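Local coordinates for protein tryptophan synthase alpha chain (Chlamydia trachomatis, PDB 6V82) that probably catalyses, as the alpha subunit of tryptophan synthase, the aldol cleavage of indoleglycerol phosphate to indole and glyceraldehyde 3-phosphate, at residues T228-Q233 against E241-L246; P148-S153 against S162-Y167; E78-I83 against K113-N118; D107-L112 against E139-V144; K12-Y17 against G38-L43. One frame throughout, in Å; residues are numbered along the deposited sequence.

Contact 1. Residues T228-Q233 against E241-L246; sequences TAFVHQ and ETLTAL
Helices 229-236 and 241-250, the last two of the chain, are tied together by Gln233 and Thr242 at one end of their interface and by Leu246 at the other. Gln233 NE2 donates to Thr242 OG1 at 2.9 Å with an N-H...O angle of 149°, the hydroxyl tilted somewhat out of the Gln233 amide plane. The two side chains meet at about a right angle. Thr242 OG1 stands between its own backbone N and carbonyl carbon (chi1 68°), and it is gripped twice, since it also bonds Ser239 O. The short segments run nearly antiparallel, at 151° with axes 10.1 Å apart, a helical hairpin that follows the final strand, 223-226, of this TIM barrel. Its apolar part centres on two methyls. Leu246 CD2 nests among Ala229 CB at 4.1 Å, Phe230 CD1 at 4.0 Å and Gln233 CB at 3.8 Å. Leu243 CD2 lies 3.6 Å from Phe230 O and 3.7 Å from Gln233 CG, the Gln233 and Leu243 side chains sliding past each other in opposite directions. Phe230 and Leu243 both extend to Leu35 on helix 25-37, while Leu243 also meets Ala31 and Ala34 there.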
# COMPACT_ATOMS: atom_id res chain seq x y z
N THR A 228 -44.09 -13.59 -1.95
CA THR A 228 -43.19 -13.75 -3.09
C THR A 228 -43.88 -14.33 -4.33
O THR A 228 -43.61 -13.87 -5.45
CB THR A 228 -42.00 -14.64 -2.70
OG1 THR A 228 -41.18 -13.95 -1.75
CG2 THR A 228 -41.16 -15.01 -3.91
N ALA A 229 -44.77 -15.31 -4.16
CA ALA A 229 -45.14 -16.18 -5.28
C ALA A 229 -45.72 -15.39 -6.45
O ALA A 229 -45.34 -15.62 -7.61
CB ALA A 229 -46.12 -17.26 -4.82
N PHE A 230 -46.63 -14.44 -6.17
CA PHE A 230 -47.27 -13.66 -7.23
C PHE A 230 -46.25 -12.81 -7.98
O PHE A 230 -46.22 -12.81 -9.22
CB PHE A 230 -48.37 -12.77 -6.64
CG PHE A 230 -49.53 -13.54 -6.06
CD1 PHE A 230 -50.07 -14.63 -6.74
CD2 PHE A 230 -50.08 -13.19 -4.83
CE1 PHE A 230 -51.14 -15.34 -6.20
CE2 PHE A 230 -51.14 -13.90 -4.30
CZ PHE A 230 -51.67 -14.98 -4.98
N VAL A 231 -45.40 -12.09 -7.25
CA VAL A 231 -44.36 -11.28 -7.89
C VAL A 231 -43.47 -12.16 -8.75
O VAL A 231 -43.18 -11.85 -9.92
CB VAL A 231 -43.54 -10.52 -6.82
CG1 VAL A 231 -42.25 -9.96 -7.42
CG2 VAL A 231 -44.37 -9.41 -6.21
N HIS A 232 -43.02 -13.28 -8.20
CA HIS A 232 -42.15 -14.18 -8.95
C HIS A 232 -42.84 -14.68 -10.22
O HIS A 232 -42.20 -14.81 -11.27
CB HIS A 232 -41.74 -15.35 -8.06
CG HIS A 232 -40.95 -16.39 -8.78
ND1 HIS A 232 -39.58 -16.34 -8.89
CD2 HIS A 232 -41.34 -17.52 -9.42
CE1 HIS A 232 -39.15 -17.39 -9.57
NE2 HIS A 232 -40.20 -18.12 -9.91
N GLN A 233 -44.15 -14.93 -10.14
CA GLN A 233 -44.87 -15.42 -11.31
C GLN A 233 -44.91 -14.37 -12.42
O GLN A 233 -44.85 -14.73 -13.60
CB GLN A 233 -46.29 -15.85 -10.90
CG GLN A 233 -47.19 -16.28 -12.05
CD GLN A 233 -46.55 -17.34 -12.96
OE1 GLN A 233 -45.73 -18.15 -12.52
NE2 GLN A 233 -46.92 -17.32 -14.24
N GLU A 241 -53.68 -14.00 -16.37
CA GLU A 241 -54.44 -15.22 -16.17
C GLU A 241 -53.70 -16.20 -15.26
O GLU A 241 -54.31 -16.85 -14.40
CB GLU A 241 -54.74 -15.88 -17.52
CG GLU A 241 -55.73 -15.12 -18.39
CD GLU A 241 -55.20 -13.79 -18.91
OE1 GLU A 241 -54.00 -13.51 -18.72
OE2 GLU A 241 -55.99 -13.03 -19.51
N THR A 242 -52.38 -16.30 -15.42
CA THR A 242 -51.61 -17.22 -14.59
C THR A 242 -51.54 -16.78 -13.14
O THR A 242 -51.22 -17.60 -12.27
CB THR A 242 -50.18 -17.39 -15.15
OG1 THR A 242 -49.46 -16.17 -14.98
CG2 THR A 242 -50.21 -17.76 -16.61
N LEU A 243 -51.83 -15.50 -12.85
CA LEU A 243 -51.92 -15.06 -11.46
C LEU A 243 -53.22 -15.52 -10.81
O LEU A 243 -53.22 -16.03 -9.68
CB LEU A 243 -51.81 -13.54 -11.39
CG LEU A 243 -50.45 -12.98 -11.77
CD1 LEU A 243 -50.48 -11.46 -11.70
CD2 LEU A 243 -49.41 -13.55 -10.83
N THR A 244 -54.34 -15.35 -11.52
CA THR A 244 -55.60 -15.94 -11.07
C THR A 244 -55.41 -17.42 -10.77
O THR A 244 -55.73 -17.90 -9.67
CB THR A 244 -56.68 -15.73 -12.13
OG1 THR A 244 -56.79 -14.33 -12.42
CG2 THR A 244 -58.02 -16.26 -11.64
N ALA A 245 -54.85 -18.16 -11.73
CA ALA A 245 -54.64 -19.60 -11.57
C ALA A 245 -53.75 -19.91 -10.37
O ALA A 245 -54.05 -20.83 -9.60
CB ALA A 245 -54.03 -20.18 -12.85
N LEU A 246 -52.66 -19.16 -10.21
CA LEU A 246 -51.76 -19.42 -9.09
C LEU A 246 -52.45 -19.21 -7.75
O LEU A 246 -52.28 -20.01 -6.82
CB LEU A 246 -50.53 -18.51 -9.20
CG LEU A 246 -49.50 -18.67 -8.08
CD1 LEU A 246 -49.08 -20.13 -7.96
CD2 LEU A 246 -48.28 -17.78 -8.32

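Contact 2. Residues P148-S153 against S162-Y167; sequences PILLIS and SLIQEY
Leu150 and Ile152 on strand 147-153 pack against Ile164 on helix 158-167, the first strand and the connecting helix of a beta-alpha-beta unit that strand 172-175 completes within the TIM barrel. The apolar contacts gather on Ile164. Its CG2, anti to the backbone N, touches Leu150 CD2 at 3.7 Å and also reaches Ile152 CG2 at 3.7 Å, so this one branch fits between two strand residues whose side chains lie on the same side of the strand. The other branch ends in CD1, which is closer still to Ile152 CG2, at 3.5 Å. Leu150 CD2 continues toward the C-terminal part of the segment and meets Tyr167 CB at 4.3 Å. Ile152 extends the same layer to Val194 and Phe198 of helix 187-198.

A second kind of contact sets carbon against carbonyl oxygen. Leu150 CD2 lies 3.7 Å from Ile164 O, and the Pro148 ring approaches Tyr167 O.

The polar end of Tyr167 is engaged outside the two segments, where its OH hydrogen-bonds Glu139 OE1 and Ser135 N. One face of its ring carries Glu166 CG, 4.0 Å above the centre. At the pyrrolidine, Pro148 CG comes to 3.2 Å from Tyr167 O, with Pro148 CB and Pro148 CD each 3.5 Å from that same oxygen.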
# COMPACT_ATOMS: atom_id res chain seq x y z
N PRO A 148 -53.30 1.70 10.93
CA PRO A 148 -51.88 1.34 11.01
C PRO A 148 -51.73 -0.15 11.27
O PRO A 148 -52.23 -0.68 12.27
CB PRO A 148 -51.36 2.18 12.18
CG PRO A 148 -52.48 3.13 12.54
CD PRO A 148 -53.74 2.47 12.11
N ILE A 149 -51.04 -0.84 10.36
CA ILE A 149 -50.86 -2.28 10.42
C ILE A 149 -49.47 -2.55 10.99
O ILE A 149 -48.46 -2.33 10.32
CB ILE A 149 -51.01 -2.93 9.04
CG1 ILE A 149 -52.28 -2.44 8.36
CG2 ILE A 149 -51.09 -4.43 9.18
CD1 ILE A 149 -53.55 -2.82 9.11
N LEU A 150 -49.42 -3.03 12.23
CA LEU A 150 -48.16 -3.15 12.95
C LEU A 150 -47.72 -4.61 13.00
O LEU A 150 -48.50 -5.52 12.72
CB LEU A 150 -48.29 -2.57 14.36
CG LEU A 150 -48.01 -1.08 14.53
CD1 LEU A 150 -48.73 -0.23 13.50
CD2 LEU A 150 -48.39 -0.63 15.93
N LEU A 151 -46.45 -4.83 13.35
CA LEU A 151 -45.83 -6.15 13.40
C LEU A 151 -45.28 -6.42 14.79
O LEU A 151 -44.57 -5.58 15.35
CB LEU A 151 -44.70 -6.29 12.37
CG LEU A 151 -45.03 -6.44 10.88
CD1 LEU A 151 -45.25 -5.11 10.20
CD2 LEU A 151 -43.89 -7.19 10.20
N ILE A 152 -45.60 -7.58 15.36
CA ILE A 152 -45.11 -7.94 16.68
C ILE A 152 -44.41 -9.28 16.60
O ILE A 152 -44.66 -10.11 15.72
CB ILE A 152 -46.21 -7.98 17.75
CG1 ILE A 152 -47.25 -9.04 17.42
CG2 ILE A 152 -46.89 -6.63 17.88
CD1 ILE A 152 -48.56 -8.80 18.12
N SER A 153 -43.50 -9.48 17.55
CA SER A 153 -42.70 -10.68 17.68
C SER A 153 -42.93 -11.26 19.07
O SER A 153 -43.54 -10.63 19.94
CB SER A 153 -41.22 -10.37 17.44
OG SER A 153 -40.47 -11.55 17.23
N SER A 162 -48.06 -2.11 25.07
CA SER A 162 -48.90 -0.96 25.38
C SER A 162 -49.02 -0.04 24.17
O SER A 162 -50.13 0.20 23.67
CB SER A 162 -48.32 -0.19 26.56
OG SER A 162 -48.06 -1.06 27.64
N LEU A 163 -47.90 0.49 23.69
CA LEU A 163 -47.98 1.46 22.60
C LEU A 163 -48.35 0.80 21.28
O LEU A 163 -49.01 1.44 20.45
CB LEU A 163 -46.67 2.23 22.47
CG LEU A 163 -46.69 3.60 23.15
CD1 LEU A 163 -45.66 4.50 22.53
CD2 LEU A 163 -48.07 4.27 23.07
N ILE A 164 -47.96 -0.46 21.07
CA ILE A 164 -48.43 -1.16 19.88
C ILE A 164 -49.95 -1.26 19.91
O ILE A 164 -50.62 -1.04 18.89
CB ILE A 164 -47.78 -2.55 19.75
CG1 ILE A 164 -46.27 -2.40 19.59
CG2 ILE A 164 -48.34 -3.29 18.55
CD1 ILE A 164 -45.57 -3.67 19.16
N GLN A 165 -50.52 -1.58 21.07
CA GLN A 165 -51.97 -1.61 21.21
C GLN A 165 -52.59 -0.24 21.01
O GLN A 165 -53.73 -0.13 20.52
CB GLN A 165 -52.34 -2.16 22.59
CG GLN A 165 -53.81 -2.31 22.84
CD GLN A 165 -54.08 -3.01 24.14
OE1 GLN A 165 -53.17 -3.61 24.73
NE2 GLN A 165 -55.31 -2.92 24.62
N GLU A 166 -51.86 0.82 21.37
CA GLU A 166 -52.35 2.18 21.15
C GLU A 166 -52.68 2.44 19.69
O GLU A 166 -53.77 2.91 19.36
CB GLU A 166 -51.30 3.18 21.65
CG GLU A 166 -51.68 4.63 21.49
CD GLU A 166 -52.29 5.21 22.75
OE1 GLU A 166 -53.04 4.48 23.44
OE2 GLU A 166 -52.02 6.40 23.04
N TYR A 167 -51.75 2.10 18.78
CA TYR A 167 -51.88 2.49 17.38
C TYR A 167 -52.40 1.39 16.46
O TYR A 167 -52.83 1.70 15.35
CB TYR A 167 -50.52 2.99 16.86
CG TYR A 167 -50.05 4.25 17.55
CD1 TYR A 167 -50.76 5.44 17.42
CD2 TYR A 167 -48.90 4.25 18.34
CE1 TYR A 167 -50.34 6.59 18.05
CE2 TYR A 167 -48.47 5.41 18.98
CZ TYR A 167 -49.20 6.57 18.83
OH TYR A 167 -48.79 7.73 19.44

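Contact 3. Residues E78-I83 against K113-N118; sequences EIVEGI and KDAGIN
Val80 presses a methyl onto the flat peptide that links Ala115 to Gly116. CG1 sits above one face of that plane, 3.4 Å from Ala115 O and 3.5 Å from Ala115 C, with Gly116 N also beneath it at 3.8 Å. The torsion places it there: CG1 is anti to the backbone N (chi1 174°). Glu81 lays its CG 3.8 Å from Ala115 CB, with carboxylate OE2 at 4.1 Å. Ala115 CB therefore lies in the notch between Val80 and Glu81, 3.8 Å from Val80 CG1.

The other branch of Val80 turns to Ile117, beyond the end of helix 106-115. CG2 touches Ile117 CD1 at 3.6 Å, the two side chains crossing at about a right angle, and Ile117 CG1 also comes close to both valine methyls. The chain changes course between Ala115 and Ile117 through a Schellman motif. Gly116 takes a positive phi of 138°, and two bonds lead back into the last helical turn, among them Gly116 N to Lys113 O at 3.2 Å. Having no side chain at this point, Gly116 lets Val80 approach the backbone closely.

Helix 73-84 thus packs against the C-terminal end of helix 106-115, its neighbour in the outer helical layer of the TIM barrel. Val80 and Ile117 both continue inward to Leu92 on strand 92-96; Val80 also reaches Leu45 on strand 42-46, and on the far flank Ile79 and Ile83 meet helix 25-37.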
# COMPACT_ATOMS: atom_id res chain seq x y z
N GLU A 78 -53.17 6.64 -9.02
CA GLU A 78 -53.83 6.11 -10.21
C GLU A 78 -54.07 4.61 -10.09
O GLU A 78 -55.12 4.10 -10.49
CB GLU A 78 -52.99 6.34 -11.45
CG GLU A 78 -52.92 7.70 -12.00
CD GLU A 78 -52.20 7.67 -13.34
OE1 GLU A 78 -52.60 6.84 -14.20
OE2 GLU A 78 -51.23 8.44 -13.50
N ILE A 79 -53.06 3.88 -9.59
CA ILE A 79 -53.17 2.43 -9.47
C ILE A 79 -54.29 2.07 -8.51
O ILE A 79 -55.14 1.23 -8.81
CB ILE A 79 -51.83 1.84 -9.01
CG1 ILE A 79 -50.82 1.88 -10.15
CG2 ILE A 79 -52.03 0.42 -8.49
CD1 ILE A 79 -49.44 1.56 -9.71
N VAL A 80 -54.29 2.69 -7.32
CA VAL A 80 -55.32 2.40 -6.34
C VAL A 80 -56.69 2.76 -6.88
O VAL A 80 -57.67 2.03 -6.68
CB VAL A 80 -55.03 3.14 -5.02
CG1 VAL A 80 -56.20 2.94 -4.04
CG2 VAL A 80 -53.73 2.64 -4.43
N GLU A 81 -56.80 3.89 -7.60
CA GLU A 81 -58.09 4.24 -8.18
C GLU A 81 -58.49 3.27 -9.28
O GLU A 81 -59.68 2.99 -9.45
CB GLU A 81 -58.05 5.67 -8.70
CG GLU A 81 -57.98 6.70 -7.58
CD GLU A 81 -57.63 8.09 -8.06
OE1 GLU A 81 -57.72 8.31 -9.28
OE2 GLU A 81 -57.26 8.95 -7.23
N GLY A 82 -57.53 2.72 -10.03
CA GLY A 82 -57.86 1.72 -11.03
C GLY A 82 -58.36 0.43 -10.43
O GLY A 82 -59.25 -0.23 -10.98
N ILE A 83 -57.80 0.03 -9.28
CA ILE A 83 -58.29 -1.14 -8.56
C ILE A 83 -59.70 -0.89 -8.03
O ILE A 83 -60.58 -1.75 -8.13
CB ILE A 83 -57.33 -1.51 -7.41
CG1 ILE A 83 -55.98 -1.97 -7.98
CG2 ILE A 83 -57.94 -2.56 -6.51
CD1 ILE A 83 -54.90 -2.04 -6.93
N LYS A 113 -56.45 7.53 1.40
CA LYS A 113 -57.71 7.03 1.93
C LYS A 113 -58.83 7.21 0.92
O LYS A 113 -59.61 6.28 0.66
CB LYS A 113 -58.04 7.74 3.24
CG LYS A 113 -59.44 7.46 3.75
CD LYS A 113 -59.43 6.78 5.12
CE LYS A 113 -60.75 6.10 5.41
NZ LYS A 113 -60.90 4.92 4.49
N ASP A 114 -58.92 8.40 0.33
CA ASP A 114 -59.96 8.67 -0.66
C ASP A 114 -59.80 7.80 -1.90
O ASP A 114 -60.79 7.44 -2.53
CB ASP A 114 -59.95 10.14 -1.05
CG ASP A 114 -60.40 11.04 0.09
OD1 ASP A 114 -60.80 10.51 1.15
OD2 ASP A 114 -60.34 12.29 -0.07
N ALA A 115 -58.56 7.42 -2.25
CA ALA A 115 -58.38 6.62 -3.46
C ALA A 115 -58.83 5.18 -3.25
O ALA A 115 -59.20 4.50 -4.21
CB ALA A 115 -56.92 6.67 -3.90
N GLY A 116 -58.82 4.70 -2.00
CA GLY A 116 -59.17 3.32 -1.74
C GLY A 116 -58.31 2.60 -0.72
O GLY A 116 -58.63 1.46 -0.37
N ILE A 117 -57.21 3.20 -0.25
CA ILE A 117 -56.35 2.52 0.72
C ILE A 117 -57.06 2.44 2.07
O ILE A 117 -57.73 3.40 2.49
CB ILE A 117 -54.99 3.23 0.87
CG1 ILE A 117 -54.17 3.15 -0.43
CG2 ILE A 117 -54.22 2.66 2.06
CD1 ILE A 117 -53.90 1.72 -0.93
N ASN A 118 -56.93 1.30 2.76
CA ASN A 118 -57.57 1.10 4.05
C ASN A 118 -56.59 0.94 5.20
O ASN A 118 -56.92 1.28 6.33
CB ASN A 118 -58.47 -0.14 4.02
CG ASN A 118 -59.43 -0.11 2.85
OD1 ASN A 118 -59.30 -0.91 1.92
ND2 ASN A 118 -60.38 0.84 2.86

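Contact 4. Residues D107-L112 against E139-V144; sequences DYLRRL and EDLLAV
Leu109 on helix 106-115 reaches across to Asp140, Leu141 and Val144 on helix 136-144, two helices of the outer layer of the TIM barrel. The first shell is entirely carbon against carbon. Leu109 CD1 touches Asp140 CB at 3.7 Å, the side chains crossing at about a right angle, while its other methyl, CD2, meets Leu141 CD2 at 4.2 Å. The stem of the same leucine, CB, lies 4.2 Å from Val144 CG2. Leu109 thus divides its contacts over three residues of the partner helix, Leu141 coming back with its CD2.

The short segments are inclined at 48°, with their axes 9.6 Å apart at closest approach, and the backbones come nearest at Arg110 and Val144, whose CA atoms are 5.9 Å apart.

Further out, Leu106 adds to the packing on Asp140 and Val144, and Leu141 continues to Pro148 on the following strand. Asp140 OD2 has a weak, long ion pair with another protein chain. On the far flank Arg111 NH1 forms a salt bridge with Glu74, anchoring helix 106-115 to helix 73-84. At the solvent-facing margin Arg110 CG lies 3.6 Å from Val144 CG1, which is anti to the carbonyl carbon (chi1 -49°).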
# COMPACT_ATOMS: atom_id res chain seq x y z
N ASP A 107 -51.95 15.69 3.76
CA ASP A 107 -52.94 15.71 2.68
C ASP A 107 -52.78 14.50 1.78
O ASP A 107 -53.77 13.97 1.26
CB ASP A 107 -52.83 16.99 1.87
CG ASP A 107 -53.84 17.03 0.74
OD1 ASP A 107 -55.05 17.25 1.02
OD2 ASP A 107 -53.42 16.82 -0.42
N TYR A 108 -51.55 14.04 1.57
CA TYR A 108 -51.36 12.86 0.74
C TYR A 108 -51.98 11.63 1.40
O TYR A 108 -52.53 10.76 0.72
CB TYR A 108 -49.88 12.63 0.46
CG TYR A 108 -49.64 11.47 -0.46
CD1 TYR A 108 -49.87 11.59 -1.83
CD2 TYR A 108 -49.19 10.24 0.03
CE1 TYR A 108 -49.65 10.52 -2.68
CE2 TYR A 108 -48.97 9.17 -0.81
CZ TYR A 108 -49.20 9.32 -2.16
OH TYR A 108 -48.97 8.26 -3.00
N LEU A 109 -51.91 11.56 2.73
CA LEU A 109 -52.56 10.45 3.43
C LEU A 109 -54.07 10.46 3.19
O LEU A 109 -54.67 9.41 2.92
CB LEU A 109 -52.26 10.52 4.93
CG LEU A 109 -50.81 10.27 5.31
CD1 LEU A 109 -50.65 10.34 6.81
CD2 LEU A 109 -50.31 8.92 4.76
N ARG A 110 -54.69 11.64 3.27
CA ARG A 110 -56.11 11.76 2.94
C ARG A 110 -56.37 11.35 1.50
O ARG A 110 -57.36 10.65 1.23
CB ARG A 110 -56.59 13.19 3.18
CG ARG A 110 -56.84 13.50 4.64
CD ARG A 110 -57.49 14.86 4.83
NE ARG A 110 -56.54 15.92 4.50
CZ ARG A 110 -56.00 16.72 5.41
NH1 ARG A 110 -55.14 17.66 5.02
NH2 ARG A 110 -56.34 16.59 6.69
N ARG A 111 -55.51 11.75 0.57
CA ARG A 111 -55.70 11.34 -0.82
C ARG A 111 -55.59 9.83 -0.97
O ARG A 111 -56.32 9.23 -1.78
CB ARG A 111 -54.70 12.07 -1.73
CG ARG A 111 -54.93 13.59 -1.82
CD ARG A 111 -53.80 14.29 -2.60
NE ARG A 111 -53.93 14.07 -4.04
CZ ARG A 111 -52.92 13.85 -4.88
NH1 ARG A 111 -51.66 13.81 -4.42
NH2 ARG A 111 -53.17 13.66 -6.17
N LEU A 112 -54.73 9.18 -0.19
CA LEU A 112 -54.65 7.72 -0.23
C LEU A 112 -55.96 7.08 0.24
O LEU A 112 -56.51 6.19 -0.41
CB LEU A 112 -53.49 7.23 0.63
CG LEU A 112 -52.06 7.33 0.11
CD1 LEU A 112 -51.11 7.06 1.28
CD2 LEU A 112 -51.83 6.35 -1.02
N GLU A 139 -50.16 8.78 14.48
CA GLU A 139 -51.22 9.73 14.78
C GLU A 139 -51.86 10.23 13.50
O GLU A 139 -53.09 10.24 13.37
CB GLU A 139 -50.65 10.89 15.61
CG GLU A 139 -51.51 11.29 16.78
CD GLU A 139 -51.57 10.23 17.87
OE1 GLU A 139 -50.49 9.84 18.38
OE2 GLU A 139 -52.69 9.78 18.20
N ASP A 140 -51.03 10.60 12.51
CA ASP A 140 -51.53 11.09 11.23
C ASP A 140 -52.42 10.06 10.54
O ASP A 140 -53.44 10.42 9.93
CB ASP A 140 -50.37 11.49 10.33
CG ASP A 140 -49.74 12.84 10.70
OD1 ASP A 140 -50.09 13.42 11.76
OD2 ASP A 140 -48.88 13.33 9.94
N LEU A 141 -52.05 8.77 10.61
CA LEU A 141 -52.88 7.71 10.03
C LEU A 141 -54.24 7.66 10.70
O LEU A 141 -55.28 7.63 10.03
CB LEU A 141 -52.19 6.35 10.17
CG LEU A 141 -51.01 6.01 9.27
CD1 LEU A 141 -50.63 4.55 9.46
CD2 LEU A 141 -51.33 6.29 7.82
N LEU A 142 -54.25 7.66 12.04
CA LEU A 142 -55.51 7.61 12.77
C LEU A 142 -56.36 8.82 12.46
O LEU A 142 -57.59 8.71 12.34
CB LEU A 142 -55.24 7.52 14.27
CG LEU A 142 -54.68 6.18 14.73
CD1 LEU A 142 -54.58 6.17 16.24
CD2 LEU A 142 -55.58 5.08 14.24
N ALA A 143 -55.73 9.99 12.32
CA ALA A 143 -56.48 11.23 12.11
C ALA A 143 -57.26 11.20 10.81
O ALA A 143 -58.32 11.83 10.72
CB ALA A 143 -55.53 12.43 12.14
N VAL A 144 -56.77 10.48 9.80
CA VAL A 144 -57.45 10.43 8.51
C VAL A 144 -58.23 9.15 8.30
O VAL A 144 -58.85 8.98 7.24
CB VAL A 144 -56.45 10.64 7.35
CG1 VAL A 144 -55.57 11.85 7.62
CG2 VAL A 144 -55.61 9.40 7.14

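Contact 5. Residues K12-Y17 against G38-L43; sequences KLCIGY and GGVDIL
Val40 puts a bump into the hollow left by Gly16: its CG1, anti to the backbone N (chi1 172°), comes to 3.5 Å from Gly16 N and equally near Cys14 O, where the glycine carries no side chain. Leu43 CD2 fills the next part of that face, 3.8 Å from Gly16 O. On the opposite face Ile15 and Ile42 lie side by side and point the same way, with Ile15 CG1 4.0 Å from Ile42 CB; toward the start of the strand, Leu13 CD1 lies 3.9 Å from Ile42 CD1.

The backbone fixes this fit. Gly16 N bonds Ile42 O at 2.9 Å, the donor almost in line with the carbonyl (C=O...N 172°). Cys14 O is held by two successive amides, Asp41 N at 2.9 Å and the longer Ile42 N. Asp41 also reaches back with its side chain, OD1 accepting Cys14 N through its anti lone pair at 2.9 Å, gripping Cys14 at both amide and carbonyl.

Leu43 faces helix 25-37, whereas Ile15 lies beside Glu44, the predicted proton acceptor. Neighbouring parallel strands joined by a helix, one face toward the barrel interior and the other toward the helices, are typical of the TIM barrel.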
# COMPACT_ATOMS: atom_id res chain seq x y z
N LYS A 12 -60.00 -17.04 8.00
CA LYS A 12 -58.93 -17.62 7.19
C LYS A 12 -58.85 -16.94 5.82
O LYS A 12 -59.25 -17.49 4.78
CB LYS A 12 -59.12 -19.14 7.06
CG LYS A 12 -59.52 -19.83 8.36
CD LYS A 12 -59.50 -21.36 8.23
CE LYS A 12 -60.08 -21.83 6.89
NZ LYS A 12 -61.51 -21.45 6.68
N LEU A 13 -58.29 -15.74 5.85
CA LEU A 13 -58.15 -14.88 4.68
C LEU A 13 -56.79 -15.07 4.01
O LEU A 13 -55.81 -15.46 4.64
CB LEU A 13 -58.34 -13.42 5.08
CG LEU A 13 -59.60 -13.10 5.87
CD1 LEU A 13 -59.71 -11.60 6.07
CD2 LEU A 13 -60.85 -13.64 5.15
N CYS A 14 -56.74 -14.78 2.72
CA CYS A 14 -55.49 -14.82 1.97
C CYS A 14 -55.10 -13.40 1.60
O CYS A 14 -55.86 -12.70 0.93
CB CYS A 14 -55.60 -15.66 0.71
SG CYS A 14 -54.21 -15.35 -0.42
N ILE A 15 -53.91 -12.98 2.03
CA ILE A 15 -53.34 -11.69 1.65
C ILE A 15 -52.37 -11.91 0.49
O ILE A 15 -51.51 -12.81 0.56
CB ILE A 15 -52.63 -11.01 2.83
CG1 ILE A 15 -53.56 -10.91 4.04
CG2 ILE A 15 -52.10 -9.64 2.42
CD1 ILE A 15 -52.85 -10.47 5.32
N GLY A 16 -52.50 -11.11 -0.56
CA GLY A 16 -51.63 -11.21 -1.71
C GLY A 16 -50.82 -9.95 -1.93
O GLY A 16 -51.39 -8.85 -1.94
N TYR A 17 -49.51 -10.09 -2.08
CA TYR A 17 -48.62 -8.96 -2.28
C TYR A 17 -48.40 -8.69 -3.77
O TYR A 17 -48.19 -9.62 -4.55
CB TYR A 17 -47.26 -9.19 -1.63
CG TYR A 17 -46.31 -8.06 -1.92
CD1 TYR A 17 -46.35 -6.89 -1.18
CD2 TYR A 17 -45.39 -8.14 -2.97
CE1 TYR A 17 -45.49 -5.84 -1.46
CE2 TYR A 17 -44.53 -7.10 -3.25
CZ TYR A 17 -44.59 -5.95 -2.50
OH TYR A 17 -43.74 -4.90 -2.78
N GLY A 38 -58.95 -14.48 -8.50
CA GLY A 38 -58.38 -15.72 -8.04
C GLY A 38 -58.66 -16.07 -6.60
O GLY A 38 -58.23 -17.13 -6.14
N GLY A 39 -59.36 -15.19 -5.87
CA GLY A 39 -59.79 -15.47 -4.51
C GLY A 39 -59.06 -14.73 -3.42
O GLY A 39 -59.39 -14.94 -2.24
N VAL A 40 -58.09 -13.87 -3.75
CA VAL A 40 -57.34 -13.14 -2.72
C VAL A 40 -58.29 -12.19 -2.00
O VAL A 40 -59.08 -11.48 -2.63
CB VAL A 40 -56.15 -12.40 -3.36
CG1 VAL A 40 -55.49 -11.47 -2.35
CG2 VAL A 40 -55.12 -13.40 -3.92
N ASP A 41 -58.22 -12.18 -0.66
CA ASP A 41 -59.18 -11.41 0.13
C ASP A 41 -58.68 -10.02 0.48
O ASP A 41 -59.49 -9.11 0.72
CB ASP A 41 -59.53 -12.15 1.42
CG ASP A 41 -60.06 -13.55 1.18
OD1 ASP A 41 -59.35 -14.52 1.54
OD2 ASP A 41 -61.18 -13.69 0.63
N ILE A 42 -57.38 -9.83 0.53
CA ILE A 42 -56.78 -8.56 0.91
C ILE A 42 -55.57 -8.35 0.01
O ILE A 42 -54.71 -9.22 -0.07
CB ILE A 42 -56.35 -8.56 2.39
CG1 ILE A 42 -57.56 -8.69 3.30
CG2 ILE A 42 -55.53 -7.31 2.70
CD1 ILE A 42 -57.21 -8.89 4.76
N LEU A 43 -55.52 -7.21 -0.65
CA LEU A 43 -54.35 -6.86 -1.44
C LEU A 43 -53.35 -6.09 -0.58
O LEU A 43 -53.72 -5.14 0.10
CB LEU A 43 -54.73 -6.02 -2.66
CG LEU A 43 -55.35 -6.87 -3.75
CD1 LEU A 43 -55.65 -6.03 -4.97
CD2 LEU A 43 -54.42 -8.04 -4.09

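Contact 5 forms part of the barrel wall, and contact 1 packs directly against it: their centres are 12 Å apart, with Val231 CG2 of contact 1 lying 3.6 Å from Tyr17 CD2 of contact 5. Contacts 3 and 4 share helix 106-115, and Ile117 N lies 3.1 Å from Leu112 O, a probable hydrogen bond at the C-terminal end of that helix. Contact 4 passes to contact 2 through Pro148 CB and Leu141 CD1, 3.7 Å apart, so the outer contacts follow one another round the barrel; contacts 1 and 2, about 30 Å apart between centres, lie on opposite sides of the chain's centre. Relative to predicted catalytic Glu44, side chains of contact 5 come to about 4 Å and of contact 2 to about 8 Å.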